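Local coordinates for protein 2-amino-4-hydroxy-6-hydroxymethyldihydropteridine pyrophosphokinase (Haemophilus influenzae, PDB 1CBK) that catalyses the transfer of pyrophosphate from ATP to 6-hydroxymethyl-7,8-dihydropterin, a step in folate biosynthesis, at residues A[17-22]-A[38-43]; A[56-61]-A[125-130]; A[72-77]-A[94-99]. All blocks are in the same frame, centred on the assembly; numbering follows the deposited sequence.

Interaction 1: A[17-22]-A[38-43]. With ROI (7,8-dihydro-7,7-dimethyl-6-hydroxypterin), chain D.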
loop_
_atom_site.group_PDB
_atom_site.type_symbol
_atom_site.label_atom_id
_atom_site.label_comp_id
_atom_site.label_asym_id
_atom_site.label_seq_id
_atom_site.Cartn_x
_atom_site.Cartn_y
_atom_site.Cartn_z
ATOM N N GLU A 17 19.869 11.679 -11.358
ATOM C CA GLU A 17 20.969 10.928 -11.944
ATOM C C GLU A 17 20.780 9.416 -11.725
ATOM O O GLU A 17 21.069 8.606 -12.620
ATOM C CB GLU A 17 22.297 11.410 -11.352
ATOM C CG GLU A 17 23.538 10.763 -11.952
ATOM C CD GLU A 17 24.830 11.313 -11.347
ATOM O OE1 GLU A 17 25.240 10.827 -10.286
ATOM O OE2 GLU A 17 25.425 12.254 -11.899
ATOM N N GLN A 18 20.334 9.024 -10.537
ATOM C CA GLN A 18 20.064 7.617 -10.247
ATOM C C GLN A 18 19.023 7.039 -11.245
ATOM O O GLN A 18 19.168 5.922 -11.743
ATOM C CB GLN A 18 19.525 7.459 -8.817
ATOM C CG GLN A 18 20.494 7.903 -7.733
ATOM C CD GLN A 18 21.559 6.871 -7.417
ATOM O OE1 GLN A 18 21.479 5.716 -7.834
ATOM N NE2 GLN A 18 22.563 7.283 -6.632
ATOM N N LEU A 19 17.969 7.800 -11.514
ATOM C CA LEU A 19 16.922 7.379 -12.454
ATOM C C LEU A 19 17.466 7.298 -13.879
ATOM O O LEU A 19 17.193 6.325 -14.580
ATOM C CB LEU A 19 15.696 8.303 -12.377
ATOM C CG LEU A 19 14.537 7.803 -11.496
ATOM C CD1 LEU A 19 14.987 7.311 -10.144
ATOM C CD2 LEU A 19 13.494 8.871 -11.362
ATOM N N HIS A 20 18.260 8.286 -14.299
ATOM C CA HIS A 20 18.841 8.241 -15.655
ATOM C C HIS A 20 19.770 7.032 -15.787
ATOM O O HIS A 20 19.724 6.303 -16.782
ATOM C CB HIS A 20 19.613 9.520 -16.000
ATOM C CG HIS A 20 18.735 10.695 -16.308
ATOM N ND1 HIS A 20 17.652 10.610 -17.149
ATOM C CD2 HIS A 20 18.814 11.989 -15.920
ATOM C CE1 HIS A 20 17.095 11.808 -17.272
ATOM N NE2 HIS A 20 17.784 12.659 -16.535
ATOM N N ALA A 21 20.572 6.774 -14.762
ATOM C CA ALA A 21 21.468 5.628 -14.834
ATOM C C ALA A 21 20.679 4.324 -14.886
ATOM O O ALA A 21 21.050 3.411 -15.623
ATOM C CB ALA A 21 22.438 5.616 -13.648
ATOM N N ALA A 22 19.599 4.226 -14.106
ATOM C CA ALA A 22 18.796 2.999 -14.088
ATOM C C ALA A 22 18.074 2.759 -15.431
ATOM O O ALA A 22 17.978 1.626 -15.900
ATOM C CB ALA A 22 17.809 3.026 -12.929
ATOM N N SER A 38 7.919 7.986 -18.609
ATOM C CA SER A 38 7.111 9.126 -18.239
ATOM C C SER A 38 8.058 10.272 -17.844
ATOM O O SER A 38 9.282 10.099 -17.845
ATOM C CB SER A 38 6.302 8.760 -16.997
ATOM O OG SER A 38 7.185 8.549 -15.892
ATOM N N SER A 39 7.468 11.426 -17.525
ATOM C CA SER A 39 8.212 12.585 -17.023
ATOM C C SER A 39 8.693 12.178 -15.618
ATOM O O SER A 39 8.227 11.169 -15.065
ATOM C CB SER A 39 7.268 13.779 -16.870
ATOM O OG SER A 39 6.743 14.207 -18.115
ATOM N N PHE A 40 9.632 12.939 -15.055
ATOM C CA PHE A 40 10.152 12.682 -13.712
ATOM C C PHE A 40 9.318 13.592 -12.795
ATOM O O PHE A 40 9.142 14.790 -13.086
ATOM C CB PHE A 40 11.633 13.060 -13.620
ATOM C CG PHE A 40 12.585 12.051 -14.227
ATOM C CD1 PHE A 40 12.139 11.056 -15.096
ATOM C CD2 PHE A 40 13.953 12.117 -13.942
ATOM C CE1 PHE A 40 13.039 10.144 -15.680
ATOM C CE2 PHE A 40 14.869 11.216 -14.521
ATOM C CZ PHE A 40 14.410 10.230 -15.389
ATOM N N TYR A 41 8.816 13.035 -11.692
ATOM C CA TYR A 41 7.962 13.787 -10.774
ATOM C C TYR A 41 8.597 13.830 -9.412
ATOM O O TYR A 41 8.973 12.777 -8.918
ATOM C CB TYR A 41 6.592 13.097 -10.610
ATOM C CG TYR A 41 5.739 13.091 -11.858
ATOM C CD1 TYR A 41 5.962 12.156 -12.873
ATOM C CD2 TYR A 41 4.757 14.059 -12.044
ATOM C CE1 TYR A 41 5.230 12.190 -14.056
ATOM C CE2 TYR A 41 4.015 14.104 -13.224
ATOM C CZ TYR A 41 4.262 13.175 -14.218
ATOM O OH TYR A 41 3.570 13.244 -15.402
ATOM N N LYS A 42 8.690 15.034 -8.827
ATOM C CA LYS A 42 9.238 15.226 -7.478
ATOM C C LYS A 42 8.004 15.126 -6.571
ATOM O O LYS A 42 7.066 15.924 -6.687
ATOM C CB LYS A 42 9.910 16.594 -7.351
ATOM C CG LYS A 42 10.603 16.841 -5.991
ATOM C CD LYS A 42 11.522 18.053 -6.094
ATOM C CE LYS A 42 12.381 18.256 -4.854
ATOM N NZ LYS A 42 11.718 19.100 -3.812
ATOM N N SER A 43 8.016 14.167 -5.658
ATOM C CA SER A 43 6.867 13.933 -4.812
ATOM C C SER A 43 7.207 13.907 -3.329
ATOM O O SER A 43 8.318 13.555 -2.944
ATOM C CB SER A 43 6.248 12.586 -5.211
ATOM O OG SER A 43 7.201 11.536 -5.058
HETATM N N1 ROI D . 7.762 8.065 -1.330
HETATM C C2 ROI D . 7.746 8.632 -2.585
HETATM N N2 ROI D . 7.198 9.870 -2.711
HETATM N N3 ROI D . 8.248 8.013 -3.681
HETATM C C4 ROI D . 8.790 6.777 -3.618
HETATM O O4 ROI D . 9.290 6.217 -4.607
HETATM C C4A ROI D . 8.796 6.101 -2.354
HETATM N N5 ROI D . 9.289 4.901 -2.253
HETATM C C6 ROI D . 9.335 4.189 -1.073
HETATM C C7 ROI D . 8.611 4.764 0.174
HETATM C C16 ROI D . 7.196 4.092 0.358
HETATM C C15 ROI D . 9.483 4.619 1.429
HETATM N N8 ROI D . 8.283 6.215 0.026
HETATM C C8A ROI D . 8.251 6.843 -1.205
HETATM O O9 ROI D . 9.971 3.088 -1.121
#
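Two consecutive helix residues, Leu19 and His20, meet the same aromatic ring, Leu19 over one face of Phe40 and His20 obliquely at its CE2-CZ end, so that a single side chain carries the whole contact. The methyl CD2 of Leu19 stands almost over the ring centre, 4.1 Å from the Phe40 centroid and only 9° off the normal, a clear CH-pi contact. Leu19 CB adds a second touch nearer the rim, 3.7 Å from Phe40 CE2. The imidazole of His20 arrives obliquely, its plane inclined by 37° to that of Phe40, and His20 CE1 comes to 3.6 Å from Phe40 CE2. Seen from the imidazole, CE2 lies above one face, displaced toward the rim. The Phe40 ring reaches the helix because its CG lies anti to the carbonyl carbon (chi1 -78°), which sends the ring out from the chain toward helix 15-27. This helix covers one face of the antiparallel sheet, where Leu19 also meets Leu8 and Val55. Farther along the 38-43 segment, Ser43 OG takes a hydrogen bond of 2.9 Å from N2 of the bound pterin analogue and bonds to Asn56 OD1 as well, fixing that hydroxyl at the pocket wall. The exposed imidazole of His20 thus lays a face near Phe40 CE2 while its NE2 is hydrogen-bonded to the terminal carboxylate of Pro160, a negative charge that would probably favour the protonated form of the ring.

Interaction 2: A[56-61]-A[125-130]. With ROI (7,8-dihydro-7,7-dimethyl-6-hydroxypterin), chain D.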
loop_
_atom_site.group_PDB
_atom_site.type_symbol
_atom_site.label_atom_id
_atom_site.label_comp_id
_atom_site.label_asym_id
_atom_site.label_seq_id
_atom_site.Cartn_x
_atom_site.Cartn_y
_atom_site.Cartn_z
ATOM N N ASN A 56 10.305 10.324 -9.010
ATOM C CA ASN A 56 9.636 9.127 -9.497
ATOM C C ASN A 56 9.340 9.113 -10.987
ATOM O O ASN A 56 9.148 10.152 -11.598
ATOM C CB ASN A 56 8.293 8.945 -8.763
ATOM C CG ASN A 56 8.464 8.479 -7.330
ATOM O OD1 ASN A 56 8.285 9.251 -6.394
ATOM N ND2 ASN A 56 8.764 7.208 -7.153
ATOM N N ALA A 57 9.278 7.914 -11.557
ATOM C CA ALA A 57 8.965 7.753 -12.967
ATOM C C ALA A 57 8.494 6.324 -13.167
ATOM O O ALA A 57 8.567 5.491 -12.251
ATOM C CB ALA A 57 10.197 8.046 -13.861
ATOM N N VAL A 58 7.957 6.073 -14.357
ATOM C CA VAL A 58 7.472 4.746 -14.756
ATOM C C VAL A 58 7.976 4.570 -16.182
ATOM O O VAL A 58 7.845 5.486 -17.006
ATOM C CB VAL A 58 5.889 4.628 -14.746
ATOM C CG1 VAL A 58 5.454 3.241 -15.271
ATOM C CG2 VAL A 58 5.330 4.797 -13.316
ATOM N N ALA A 59 8.578 3.417 -16.447
ATOM C CA ALA A 59 9.101 3.089 -17.772
ATOM C C ALA A 59 8.312 1.931 -18.393
ATOM O O ALA A 59 7.856 1.019 -17.686
ATOM C CB ALA A 59 10.591 2.712 -17.665
ATOM N N LYS A 60 8.151 1.974 -19.708
ATOM C CA LYS A 60 7.438 0.929 -20.431
ATOM C C LYS A 60 8.455 0.161 -21.241
ATOM O O LYS A 60 9.255 0.772 -21.973
ATOM C CB LYS A 60 6.408 1.559 -21.374
ATOM C CG LYS A 60 5.635 0.571 -22.262
ATOM C CD LYS A 60 4.712 1.333 -23.244
ATOM C CE LYS A 60 3.992 0.385 -24.172
ATOM N NZ LYS A 60 3.016 1.101 -25.057
ATOM N N ILE A 61 8.465 -1.162 -21.101
ATOM C CA ILE A 61 9.406 -1.991 -21.860
ATOM C C ILE A 61 8.688 -3.140 -22.573
ATOM O O ILE A 61 7.573 -3.491 -22.204
ATOM C CB ILE A 61 10.526 -2.640 -20.971
ATOM C CG1 ILE A 61 9.917 -3.561 -19.909
ATOM C CG2 ILE A 61 11.471 -1.574 -20.367
ATOM C CD1 ILE A 61 10.957 -4.425 -19.199
ATOM N N ILE A 125 0.718 5.983 -10.131
ATOM C CA ILE A 125 -0.412 6.089 -11.061
ATOM C C ILE A 125 -0.414 7.276 -12.000
ATOM O O ILE A 125 -0.811 7.133 -13.166
ATOM C CB ILE A 125 -1.773 5.970 -10.331
ATOM C CG1 ILE A 125 -1.900 4.580 -9.692
ATOM C CG2 ILE A 125 -2.971 6.275 -11.289
ATOM C CD1 ILE A 125 -1.947 3.409 -10.675
ATOM N N VAL A 126 0.024 8.440 -11.529
ATOM C CA VAL A 126 0.048 9.615 -12.396
ATOM C C VAL A 126 1.022 9.413 -13.575
ATOM O O VAL A 126 0.667 9.720 -14.733
ATOM C CB VAL A 126 0.313 10.914 -11.602
ATOM C CG1 VAL A 126 0.682 12.062 -12.523
ATOM C CG2 VAL A 126 -0.913 11.241 -10.756
ATOM N N PRO A 127 2.273 8.956 -13.298
ATOM C CA PRO A 127 3.262 8.717 -14.370
ATOM C C PRO A 127 2.777 7.577 -15.317
ATOM O O PRO A 127 2.978 7.651 -16.525
ATOM C CB PRO A 127 4.527 8.265 -13.615
ATOM C CG PRO A 127 4.367 8.772 -12.266
ATOM C CD PRO A 127 2.904 8.938 -11.963
ATOM N N LEU A 128 2.212 6.508 -14.766
ATOM C CA LEU A 128 1.697 5.398 -15.596
ATOM C C LEU A 128 0.613 5.903 -16.567
ATOM O O LEU A 128 0.629 5.575 -17.750
ATOM C CB LEU A 128 1.130 4.260 -14.710
ATOM C CG LEU A 128 0.592 2.986 -15.398
ATOM C CD1 LEU A 128 1.677 2.354 -16.265
ATOM C CD2 LEU A 128 0.125 1.978 -14.357
ATOM N N PHE A 129 -0.304 6.726 -16.057
ATOM C CA PHE A 129 -1.392 7.286 -16.861
ATOM C C PHE A 129 -0.848 8.149 -17.988
ATOM O O PHE A 129 -1.410 8.194 -19.091
ATOM C CB PHE A 129 -2.322 8.100 -15.966
ATOM C CG PHE A 129 -3.436 8.793 -16.702
ATOM C CD1 PHE A 129 -4.345 8.074 -17.475
ATOM C CD2 PHE A 129 -3.584 10.174 -16.612
ATOM C CE1 PHE A 129 -5.397 8.720 -18.154
ATOM C CE2 PHE A 129 -4.620 10.832 -17.277
ATOM C CZ PHE A 129 -5.531 10.100 -18.052
ATOM N N GLU A 130 0.272 8.821 -17.725
ATOM C CA GLU A 130 0.881 9.678 -18.742
ATOM C C GLU A 130 1.362 8.865 -19.962
ATOM O O GLU A 130 1.278 9.327 -21.092
ATOM C CB GLU A 130 2.044 10.472 -18.129
ATOM C CG GLU A 130 2.791 11.374 -19.122
ATOM C CD GLU A 130 4.039 12.030 -18.521
ATOM O OE1 GLU A 130 4.555 11.509 -17.518
ATOM O OE2 GLU A 130 4.504 13.067 -19.060
HETATM N N1 ROI D . 7.762 8.065 -1.330
HETATM C C2 ROI D . 7.746 8.632 -2.585
HETATM N N2 ROI D . 7.198 9.870 -2.711
HETATM N N3 ROI D . 8.248 8.013 -3.681
HETATM C C4 ROI D . 8.790 6.777 -3.618
HETATM O O4 ROI D . 9.290 6.217 -4.607
HETATM C C4A ROI D . 8.796 6.101 -2.354
HETATM N N5 ROI D . 9.289 4.901 -2.253
HETATM C C6 ROI D . 9.335 4.189 -1.073
HETATM C C7 ROI D . 8.611 4.764 0.174
HETATM C C16 ROI D . 7.196 4.092 0.358
HETATM C C15 ROI D . 9.483 4.619 1.429
HETATM N N8 ROI D . 8.283 6.215 0.026
HETATM C C8A ROI D . 8.251 6.843 -1.205
HETATM O O9 ROI D . 9.971 3.088 -1.121
#
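The run from Asn56 to Val58 carries strand 54-63 out of the pterin pocket and across Pro127 and Leu128 of helix 122-131. Asn56, at the pocket end, turns its amide to the bound pterin analogue and pairs with it twice. OD1 receives the N3 hydrogen at 3.0 Å with an N-H...O angle of 173°, while ND2 donates to O4 at 2.8 Å in an equally straight bond. Further hydrogen bonds, from ND2 to Leu8 O and between OD1 and Ser43 OG, together probably fix the flip of the amide that matches the donor and acceptor of the pterin. Ala57 points its methyl to the other face of the sheet, toward Phe40, and gives the helix little more than its backbone: its C atom is 4.4 Å from Pro127 CB. Val58 then makes the main contact. With CG1 anti to the backbone N (chi1 176°), its two methyls diverge over the helix. CG2 presses on Pro127 CB at 3.6 Å, the side chains crossing at about a right angle, and also lies 3.8 Å from Leu128 N. CG1 reaches past to Leu128 CD1 at 4.0 Å. The proline sits at a kink, where its nitrogen cannot donate to the preceding turn, and the strand runs beside the helix at 37°, their axes approaching to 7.2 Å. This helix packs on the sheet face opposite helices 15-27 and 67-80. No hydrogen bond joins strand segment to helix segment, so adhesion here is wholly apolar, whereas recognition of the pterin analogue two residues earlier on the strand is directional and polar.

Interaction 3: A[72-77]-A[94-99]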
loop_
_atom_site.group_PDB
_atom_site.type_symbol
_atom_site.label_atom_id
_atom_site.label_comp_id
_atom_site.label_asym_id
_atom_site.label_seq_id
_atom_site.Cartn_x
_atom_site.Cartn_y
_atom_site.Cartn_z
ATOM N N ASP A 72 15.575 -10.651 -11.616
ATOM C CA ASP A 72 17.012 -10.862 -11.407
ATOM C C ASP A 72 17.818 -9.704 -11.983
ATOM O O ASP A 72 18.751 -9.215 -11.348
ATOM C CB ASP A 72 17.487 -12.131 -12.102
ATOM C CG ASP A 72 17.149 -13.381 -11.341
ATOM O OD1 ASP A 72 16.794 -13.292 -10.155
ATOM O OD2 ASP A 72 17.252 -14.468 -11.947
ATOM N N GLU A 73 17.477 -9.314 -13.208
ATOM C CA GLU A 73 18.147 -8.219 -13.901
ATOM C C GLU A 73 17.936 -6.885 -13.220
ATOM O O GLU A 73 18.869 -6.100 -13.120
ATOM C CB GLU A 73 17.696 -8.141 -15.365
ATOM C CG GLU A 73 18.238 -9.277 -16.255
ATOM C CD GLU A 73 19.765 -9.414 -16.180
ATOM O OE1 GLU A 73 20.483 -8.538 -16.708
ATOM O OE2 GLU A 73 20.253 -10.397 -15.586
ATOM N N LEU A 74 16.723 -6.604 -12.745
ATOM C CA LEU A 74 16.498 -5.327 -12.071
ATOM C C LEU A 74 17.287 -5.274 -10.760
ATOM O O LEU A 74 17.788 -4.221 -10.369
ATOM C CB LEU A 74 15.014 -5.087 -11.807
ATOM C CG LEU A 74 14.144 -4.975 -13.052
ATOM C CD1 LEU A 74 12.697 -4.768 -12.601
ATOM C CD2 LEU A 74 14.615 -3.818 -13.962
ATOM N N GLN A 75 17.359 -6.402 -10.061
ATOM C CA GLN A 75 18.095 -6.469 -8.802
ATOM C C GLN A 75 19.599 -6.311 -9.072
ATOM O O GLN A 75 20.315 -5.694 -8.283
ATOM C CB GLN A 75 17.783 -7.768 -8.048
ATOM C CG GLN A 75 16.315 -7.854 -7.621
ATOM C CD GLN A 75 15.980 -9.100 -6.822
ATOM O OE1 GLN A 75 15.235 -9.037 -5.849
ATOM N NE2 GLN A 75 16.510 -10.229 -7.228
ATOM N N ARG A 76 20.055 -6.855 -10.200
ATOM C CA ARG A 76 21.464 -6.739 -10.601
ATOM C C ARG A 76 21.786 -5.272 -10.870
ATOM O O ARG A 76 22.835 -4.780 -10.446
ATOM C CB ARG A 76 21.724 -7.568 -11.845
ATOM C CG ARG A 76 23.149 -7.538 -12.357
ATOM C CD ARG A 76 23.293 -8.519 -13.503
ATOM N NE ARG A 76 24.472 -8.257 -14.319
ATOM C CZ ARG A 76 24.434 -7.837 -15.585
ATOM N NH1 ARG A 76 23.269 -7.622 -16.184
ATOM N NH2 ARG A 76 25.565 -7.630 -16.257
ATOM N N ILE A 77 20.867 -4.570 -11.540
ATOM C CA ILE A 77 21.058 -3.162 -11.827
ATOM C C ILE A 77 21.126 -2.371 -10.519
ATOM O O ILE A 77 21.976 -1.496 -10.376
ATOM C CB ILE A 77 19.947 -2.611 -12.758
ATOM C CG1 ILE A 77 20.153 -3.142 -14.178
ATOM C CG2 ILE A 77 19.924 -1.058 -12.734
ATOM C CD1 ILE A 77 18.946 -2.946 -15.102
ATOM N N LEU A 94 17.864 4.123 -4.900
ATOM C CA LEU A 94 17.087 3.617 -6.033
ATOM C C LEU A 94 16.240 2.386 -5.712
ATOM O O LEU A 94 16.685 1.480 -5.011
ATOM C CB LEU A 94 18.035 3.232 -7.200
ATOM C CG LEU A 94 17.415 2.638 -8.483
ATOM C CD1 LEU A 94 16.795 3.762 -9.316
ATOM C CD2 LEU A 94 18.481 1.911 -9.286
ATOM N N ASP A 95 15.029 2.365 -6.252
ATOM C CA ASP A 95 14.118 1.227 -6.141
ATOM C C ASP A 95 13.522 1.034 -7.542
ATOM O O ASP A 95 13.067 2.001 -8.142
ATOM C CB ASP A 95 12.958 1.501 -5.161
ATOM C CG ASP A 95 13.176 0.887 -3.792
ATOM O OD1 ASP A 95 14.218 0.258 -3.564
ATOM O OD2 ASP A 95 12.291 1.041 -2.930
ATOM N N LEU A 96 13.603 -0.191 -8.060
ATOM C CA LEU A 96 13.041 -0.570 -9.363
ATOM C C LEU A 96 11.982 -1.607 -9.011
ATOM O O LEU A 96 12.286 -2.567 -8.316
ATOM C CB LEU A 96 14.107 -1.215 -10.265
ATOM C CG LEU A 96 15.282 -0.297 -10.624
ATOM C CD1 LEU A 96 16.230 -1.014 -11.583
ATOM C CD2 LEU A 96 14.749 0.990 -11.243
ATOM N N ASP A 97 10.744 -1.411 -9.459
ATOM C CA ASP A 97 9.660 -2.351 -9.136
ATOM C C ASP A 97 8.838 -2.743 -10.382
ATOM O O ASP A 97 8.450 -1.878 -11.154
ATOM C CB ASP A 97 8.689 -1.721 -8.120
ATOM C CG ASP A 97 9.290 -1.574 -6.733
ATOM O OD1 ASP A 97 9.740 -2.592 -6.162
ATOM O OD2 ASP A 97 9.292 -0.442 -6.203
ATOM N N ILE A 98 8.595 -4.035 -10.577
ATOM C CA ILE A 98 7.783 -4.474 -11.713
ATOM C C ILE A 98 6.312 -4.241 -11.326
ATOM O O ILE A 98 5.802 -4.847 -10.391
ATOM C CB ILE A 98 7.970 -5.979 -12.031
ATOM C CG1 ILE A 98 9.436 -6.308 -12.322
ATOM C CG2 ILE A 98 7.115 -6.333 -13.255
ATOM C CD1 ILE A 98 9.782 -7.792 -12.188
ATOM N N LEU A 99 5.666 -3.295 -11.992
ATOM C CA LEU A 99 4.270 -2.982 -11.708
ATOM C C LEU A 99 3.355 -3.954 -12.434
ATOM O O LEU A 99 2.414 -4.488 -11.853
ATOM C CB LEU A 99 3.922 -1.581 -12.190
ATOM C CG LEU A 99 4.560 -0.336 -11.590
ATOM C CD1 LEU A 99 4.063 0.898 -12.374
ATOM C CD2 LEU A 99 4.166 -0.219 -10.106
#
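No aromatic ring enters the contact of Leu74 and Ile77 with Leu96 and Ile98, and the flat groups near it lie at its margins. The closest to the interface is the Leu74 peptide, whose carbonyl oxygen is 3.8 Å from Leu96 CD1. The Asp95 carboxylate, in the pterin pocket, makes salt bridges to Arg83 and to the pocket residue Arg92, and on the outer side of the helix the Arg76 guanidinium makes a salt bridge through NH1 to Glu73 OE1 at 3.0 Å, with a weak, bent hydrogen bond of 123°. Between these charged borders the interface is built of branched aliphatic carbons. Leu74 divides its methyls between two strand residues: CD1 meets Ile98 CG1 at 3.6 Å, and CD2 meets Leu96 CD1 at 4.0 Å. The helix axis runs antiparallel to the strand (171°), as expected for the second helix-to-strand half of a beta-alpha-beta crossover. Here it links 54-63 through helix 67-80 to edge strand 95-101 in the ferredoxin-like beta-alpha-beta-beta-alpha-beta core of this enzyme. One turn further along the helix, Ile77 brings CG2 across Leu96 at about a right angle, 3.9 Å from CD1, so that Leu96 CD1 is touched by both Leu74 and Ile77. Leu96 can offer it because CD1 lies anti to CA (chi2 -177°), which carries that methyl out toward the helix. Leu74 and Ile77 also rest on Ile26 of helix 15-27, and the backbone N of Leu96 is hydrogen-bonded to Glu78 OE2.

How the interactions relate
From the N terminus, interaction 1 comes first: it closes the loop that leaves helix 15-27 and returns along strand 32-43, and it is complete before interaction 2 opens on the neighbouring strand 54-63. Interaction 2 spans the long excursion to helix 122-131, and interaction 3, between helix 67-80 and strand 95-101, nests within it. None of the three cross. Together they fasten layers to one antiparallel sheet, two helices on one face and one on the other. Interactions 1 and 2 adjoin through strands 32-43 and 54-63 and share the pterin pocket, Ser39 reaching Glu130. Interaction 3 meets interaction 1 where Ala22 packs on Leu94 and Leu96.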